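Local atomic coordinates of nucleoside diphosphate kinase (Encephalitozoon cuniculi, PDB entry 3MPD), a protein that probably transfers the gamma phosphate of ATP to nucleoside diphosphates through a phosphohistidine intermediate, supplying nucleoside triphosphates other than ATP. Residues A[5-18]-A[71-85]. Residues are numbered along the deposited sequence; the frame is centred on the assembly and turned at random.
Sequences MERTFIMIKPDAIK and SGMVLAMVWVGKDAV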
loop_
_atom_site.group_PDB
_atom_site.type_symbol
_atom_site.label_atom_id
_atom_site.label_comp_id
_atom_site.label_asym_id
_atom_site.label_seq_id
_atom_site.Cartn_x
_atom_site.Cartn_y
_atom_site.Cartn_z
ATOM N N MET A 5 18.491 4.624 6.920
ATOM C CA MET A 5 18.125 6.043 7.169
ATOM C C MET A 5 16.997 6.148 8.196
ATOM O O MET A 5 16.499 5.134 8.702
ATOM C CB MET A 5 17.733 6.734 5.847
ATOM C CG MET A 5 18.938 7.113 4.956
ATOM S SD MET A 5 18.495 7.879 3.351
ATOM C CE MET A 5 17.694 6.527 2.492
ATOM N N GLU A 6 16.584 7.378 8.498
ATOM C CA GLU A 6 15.465 7.615 9.421
ATOM C C GLU A 6 14.172 6.976 8.883
ATOM O O GLU A 6 13.968 6.897 7.666
ATOM C CB GLU A 6 15.312 9.125 9.612
ATOM C CG GLU A 6 14.248 9.600 10.576
ATOM C CD GLU A 6 14.347 11.104 10.830
ATOM O OE1 GLU A 6 15.368 11.555 11.393
ATOM O OE2 GLU A 6 13.412 11.850 10.469
ATOM N N ARG A 7 13.308 6.509 9.777
ATOM C CA ARG A 7 11.978 6.032 9.356
ATOM C C ARG A 7 10.801 6.665 10.115
ATOM O O ARG A 7 10.969 7.191 11.221
ATOM C CB ARG A 7 11.895 4.523 9.441
ATOM C CG ARG A 7 12.673 3.976 10.566
ATOM C CD ARG A 7 12.775 2.482 10.473
ATOM N NE ARG A 7 12.552 1.963 11.812
ATOM C CZ ARG A 7 12.290 0.694 12.090
ATOM N NH1 ARG A 7 12.227 -0.213 11.116
ATOM N NH2 ARG A 7 12.088 0.344 13.351
ATOM N N THR A 8 9.607 6.599 9.514
ATOM C CA THR A 8 8.411 7.203 10.104
ATOM C C THR A 8 7.190 6.329 9.864
ATOM O O THR A 8 7.127 5.580 8.880
ATOM C CB THR A 8 8.180 8.660 9.600
ATOM O OG1 THR A 8 7.168 9.304 10.390
ATOM C CG2 THR A 8 7.801 8.718 8.113
ATOM N N PHE A 9 6.241 6.397 10.790
ATOM C CA PHE A 9 5.036 5.599 10.709
ATOM C C PHE A 9 3.912 6.459 10.174
ATOM O O PHE A 9 3.618 7.517 10.717
ATOM C CB PHE A 9 4.664 5.009 12.079
ATOM C CG PHE A 9 3.431 4.170 12.044
ATOM C CD1 PHE A 9 3.445 2.933 11.403
ATOM C CD2 PHE A 9 2.249 4.632 12.613
ATOM C CE1 PHE A 9 2.304 2.155 11.320
ATOM C CE2 PHE A 9 1.092 3.853 12.563
ATOM C CZ PHE A 9 1.115 2.614 11.901
ATOM N N ILE A 10 3.298 6.000 9.095
ATOM C CA ILE A 10 2.247 6.763 8.417
ATOM C C ILE A 10 1.025 5.864 8.338
ATOM O O ILE A 10 1.098 4.764 7.795
ATOM C CB ILE A 10 2.646 7.137 6.983
ATOM C CG1 ILE A 10 4.002 7.884 6.936
ATOM C CG2 ILE A 10 1.523 7.951 6.286
ATOM C CD1 ILE A 10 4.044 9.277 7.688
ATOM N N MET A 11 -0.111 6.353 8.817
ATOM C CA MET A 11 -1.309 5.532 8.823
ATOM C C MET A 11 -2.467 6.307 8.236
ATOM O O MET A 11 -2.818 7.393 8.735
ATOM C CB MET A 11 -1.605 5.067 10.258
ATOM C CG MET A 11 -2.864 4.238 10.413
ATOM S SD MET A 11 -3.026 3.619 12.117
ATOM C CE MET A 11 -2.930 5.117 13.105
ATOM N N ILE A 12 -3.056 5.754 7.178
ATOM C CA ILE A 12 -4.254 6.348 6.586
ATOM C C ILE A 12 -5.455 5.963 7.447
ATOM O O ILE A 12 -5.712 4.757 7.651
ATOM C CB ILE A 12 -4.482 5.903 5.127
ATOM C CG1 ILE A 12 -3.237 6.200 4.283
ATOM C CG2 ILE A 12 -5.802 6.543 4.541
ATOM C CD1 ILE A 12 -3.404 5.840 2.775
ATOM N N LYS A 13 -6.182 6.982 7.922
ATOM C CA LYS A 13 -7.278 6.791 8.897
ATOM C C LYS A 13 -8.506 6.227 8.189
ATOM O O LYS A 13 -8.642 6.405 6.965
ATOM C CB LYS A 13 -7.600 8.133 9.593
ATOM C CG LYS A 13 -6.402 8.686 10.385
ATOM C CD LYS A 13 -6.811 9.779 11.370
ATOM C CE LYS A 13 -5.634 10.075 12.311
ATOM N NZ LYS A 13 -5.912 11.354 13.025
ATOM N N PRO A 14 -9.407 5.563 8.938
ATOM C CA PRO A 14 -10.467 4.751 8.321
ATOM C C PRO A 14 -11.335 5.499 7.309
ATOM O O PRO A 14 -11.679 4.942 6.285
ATOM C CB PRO A 14 -11.333 4.316 9.533
ATOM C CG PRO A 14 -10.403 4.357 10.695
ATOM C CD PRO A 14 -9.494 5.535 10.425
ATOM N N ASP A 15 -11.700 6.746 7.612
ATOM C CA ASP A 15 -12.533 7.522 6.715
ATOM C C ASP A 15 -11.867 7.911 5.391
ATOM O O ASP A 15 -12.553 8.016 4.367
ATOM C CB ASP A 15 -13.113 8.754 7.424
ATOM C CG ASP A 15 -14.045 8.367 8.553
ATOM O OD1 ASP A 15 -14.986 7.578 8.306
ATOM O OD2 ASP A 15 -13.824 8.822 9.690
ATOM N N ALA A 16 -10.552 8.074 5.412
ATOM C CA ALA A 16 -9.822 8.408 4.200
ATOM C C ALA A 16 -9.768 7.197 3.278
ATOM O O ALA A 16 -9.780 7.353 2.055
ATOM C CB ALA A 16 -8.400 8.911 4.531
ATOM N N ILE A 17 -9.765 5.990 3.849
ATOM C CA ILE A 17 -9.877 4.774 3.029
ATOM C C ILE A 17 -11.213 4.789 2.275
ATOM O O ILE A 17 -11.278 4.548 1.059
ATOM C CB ILE A 17 -9.829 3.469 3.915
ATOM C CG1 ILE A 17 -8.510 3.354 4.707
ATOM C CG2 ILE A 17 -10.052 2.241 3.057
ATOM C CD1 ILE A 17 -7.278 3.305 3.843
ATOM N N LYS A 18 -12.278 5.080 3.019
ATOM C CA LYS A 18 -13.644 5.113 2.474
ATOM C C LYS A 18 -13.894 6.224 1.443
ATOM O O LYS A 18 -14.710 6.067 0.544
ATOM C CB LYS A 18 -14.658 5.175 3.626
ATOM C CG LYS A 18 -14.518 3.925 4.585
ATOM C CD LYS A 18 -15.497 3.984 5.748
ATOM C CE LYS A 18 -15.502 2.669 6.581
ATOM N NZ LYS A 18 -16.468 2.878 7.749
ATOM N N SER A 71 -13.483 2.647 13.462
ATOM C CA SER A 71 -14.653 2.573 12.578
ATOM C C SER A 71 -14.377 1.842 11.261
ATOM O O SER A 71 -15.263 1.731 10.397
ATOM C CB SER A 71 -15.213 3.981 12.299
ATOM O OG SER A 71 -14.328 4.770 11.475
ATOM N N GLY A 72 -13.155 1.352 11.090
ATOM C CA GLY A 72 -12.822 0.639 9.871
ATOM C C GLY A 72 -11.345 0.408 9.658
ATOM O O GLY A 72 -10.509 0.804 10.477
ATOM N N MET A 73 -11.049 -0.260 8.544
ATOM C CA MET A 73 -9.694 -0.626 8.162
ATOM C C MET A 73 -8.832 0.621 7.995
ATOM O O MET A 73 -9.309 1.656 7.467
ATOM C CB MET A 73 -9.759 -1.393 6.848
ATOM C CG MET A 73 -8.541 -2.226 6.491
ATOM S SD MET A 73 -8.768 -2.798 4.799
ATOM C CE MET A 73 -8.102 -1.415 3.874
ATOM N N VAL A 74 -7.579 0.526 8.453
ATOM C CA VAL A 74 -6.575 1.562 8.234
ATOM C C VAL A 74 -5.504 0.945 7.348
ATOM O O VAL A 74 -5.378 -0.279 7.311
ATOM C CB VAL A 74 -5.911 2.089 9.568
ATOM C CG1 VAL A 74 -6.934 2.808 10.455
ATOM C CG2 VAL A 74 -5.231 0.981 10.357
ATOM N N LEU A 75 -4.753 1.785 6.626
ATOM C CA LEU A 75 -3.526 1.345 5.944
ATOM C C LEU A 75 -2.283 1.863 6.667
ATOM O O LEU A 75 -1.971 3.069 6.620
ATOM C CB LEU A 75 -3.518 1.746 4.453
ATOM C CG LEU A 75 -2.319 1.288 3.592
ATOM C CD1 LEU A 75 -2.238 -0.247 3.532
ATOM C CD2 LEU A 75 -2.404 1.872 2.176
ATOM N N ALA A 76 -1.596 0.952 7.343
ATOM C CA ALA A 76 -0.413 1.275 8.126
ATOM C C ALA A 76 0.851 1.067 7.288
ATOM O O ALA A 76 1.016 0.006 6.669
ATOM C CB ALA A 76 -0.361 0.406 9.374
ATOM N N MET A 77 1.744 2.058 7.299
ATOM C CA MET A 77 2.957 2.028 6.466
ATOM C C MET A 77 4.180 2.511 7.203
ATOM O O MET A 77 4.082 3.325 8.126
ATOM C CB MET A 77 2.790 2.973 5.230
ATOM C CG MET A 77 1.763 2.491 4.231
ATOM S SD MET A 77 1.210 3.722 3.011
ATOM C CE MET A 77 0.136 4.752 3.979
ATOM N N VAL A 78 5.332 2.070 6.720
ATOM C CA VAL A 78 6.600 2.647 7.119
ATOM C C VAL A 78 7.262 3.238 5.880
ATOM O O VAL A 78 7.359 2.587 4.842
ATOM C CB VAL A 78 7.545 1.601 7.771
ATOM C CG1 VAL A 78 8.858 2.264 8.259
ATOM C CG2 VAL A 78 6.839 0.886 8.920
ATOM N N TRP A 79 7.698 4.487 6.005
ATOM C CA TRP A 79 8.390 5.186 4.936
ATOM C C TRP A 79 9.768 5.582 5.454
ATOM O O TRP A 79 9.893 6.069 6.577
ATOM C CB TRP A 79 7.591 6.427 4.497
ATOM C CG TRP A 79 6.370 6.109 3.696
ATOM C CD1 TRP A 79 5.120 5.787 4.183
ATOM C CD2 TRP A 79 6.258 6.068 2.253
ATOM N NE1 TRP A 79 4.241 5.574 3.127
ATOM C CE2 TRP A 79 4.908 5.742 1.942
ATOM C CE3 TRP A 79 7.162 6.272 1.204
ATOM C CZ2 TRP A 79 4.449 5.610 0.630
ATOM C CZ3 TRP A 79 6.705 6.150 -0.099
ATOM C CH2 TRP A 79 5.355 5.807 -0.377
ATOM N N VAL A 80 10.798 5.350 4.635
ATOM C CA VAL A 80 12.190 5.545 5.056
ATOM C C VAL A 80 12.871 6.570 4.160
ATOM O O VAL A 80 12.590 6.640 2.952
ATOM C CB VAL A 80 12.963 4.201 4.968
ATOM C CG1 VAL A 80 14.467 4.368 5.274
ATOM C CG2 VAL A 80 12.345 3.185 5.921
ATOM N N GLY A 81 13.775 7.348 4.749
ATOM C CA GLY A 81 14.620 8.277 4.005
ATOM C C GLY A 81 15.144 9.363 4.914
ATOM O O GLY A 81 14.690 9.466 6.063
ATOM N N LYS A 82 16.110 10.151 4.414
ATOM C CA LYS A 82 16.694 11.283 5.165
ATOM C C LYS A 82 15.602 12.221 5.661
ATOM O O LYS A 82 14.730 12.592 4.902
ATOM C CB LYS A 82 17.709 12.063 4.321
ATOM C CG LYS A 82 19.080 11.350 4.226
ATOM C CD LYS A 82 20.066 12.052 3.296
ATOM C CE LYS A 82 21.348 11.218 3.106
ATOM N NZ LYS A 82 22.320 11.839 2.160
ATOM N N ASP A 83 15.662 12.578 6.948
ATOM C CA ASP A 83 14.654 13.442 7.590
ATOM C C ASP A 83 13.203 12.952 7.388
ATOM O O ASP A 83 12.292 13.784 7.319
ATOM C CB ASP A 83 14.735 14.922 7.103
ATOM C CG ASP A 83 16.127 15.523 7.190
ATOM O OD1 ASP A 83 16.636 15.771 8.302
ATOM O OD2 ASP A 83 16.712 15.808 6.116
ATOM N N ALA A 84 12.976 11.640 7.336
ATOM C CA ALA A 84 11.634 11.101 7.044
ATOM C C ALA A 84 10.554 11.646 7.953
ATOM O O ALA A 84 9.426 11.888 7.508
ATOM C CB ALA A 84 11.614 9.586 7.107
ATOM N N VAL A 85 10.866 11.820 9.240
ATOM C CA VAL A 85 9.805 12.231 10.173
ATOM C C VAL A 85 9.318 13.649 9.924
ATOM O O VAL A 85 8.112 13.899 9.827
ATOM C CB VAL A 85 10.213 12.073 11.675
ATOM C CG1 VAL A 85 9.135 12.673 12.593
ATOM C CG2 VAL A 85 10.411 10.595 12.014
HETATM O O HOH W 1 17.626 11.501 8.849
HETATM O O HOH W 2 6.340 11.836 10.053
HETATM O O HOH W 3 -11.849 2.145 6.565
HETATM O O HOH W 4 -14.075 7.345 11.933
HETATM O O HOH W 5 -15.031 4.922 8.976
#
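I10 lays its CG1 against the indole of W79, 3.6 Å from CD1, and the two side chains cross at about a right angle. Next along this face, the methyl end of M77 fills the dip between I10 and I12. Its chain bends at the last torsion (chi3 -75°), bringing CE to 3.7 Å from I12 CG1. The indole N-H of W79 makes a weak hydrogen bond back to M77 SD. Beyond M77, I12 and L75 lie side by side, and I17 CD1 from helix 14-18 packs on L75 CB. On the other face, F9 CE1 and CZ rest obliquely on the methyl of A76, CZ 3.7 Å from A76 CB. M11 CG sits on V74. Strands 7-12 and 74-80 are the central antiparallel pair in the ferredoxin-like (beta-alpha-beta-beta-alpha-beta) core of NDP kinases. F9 and M11 also touch H119, the histidine probably phosphorylated during catalysis, on strand 118-120. At one end, the extended E6 reaches the first turn of helix 84-92. Its OE2 accepts a hydrogen bond from V85 N at 2.8 Å through the anti lone pair. At the far end, P14 lies alongside V74, its CD against V74 CG1, and K18 NZ donates a hydrogen bond to S71 O at 3.1 Å.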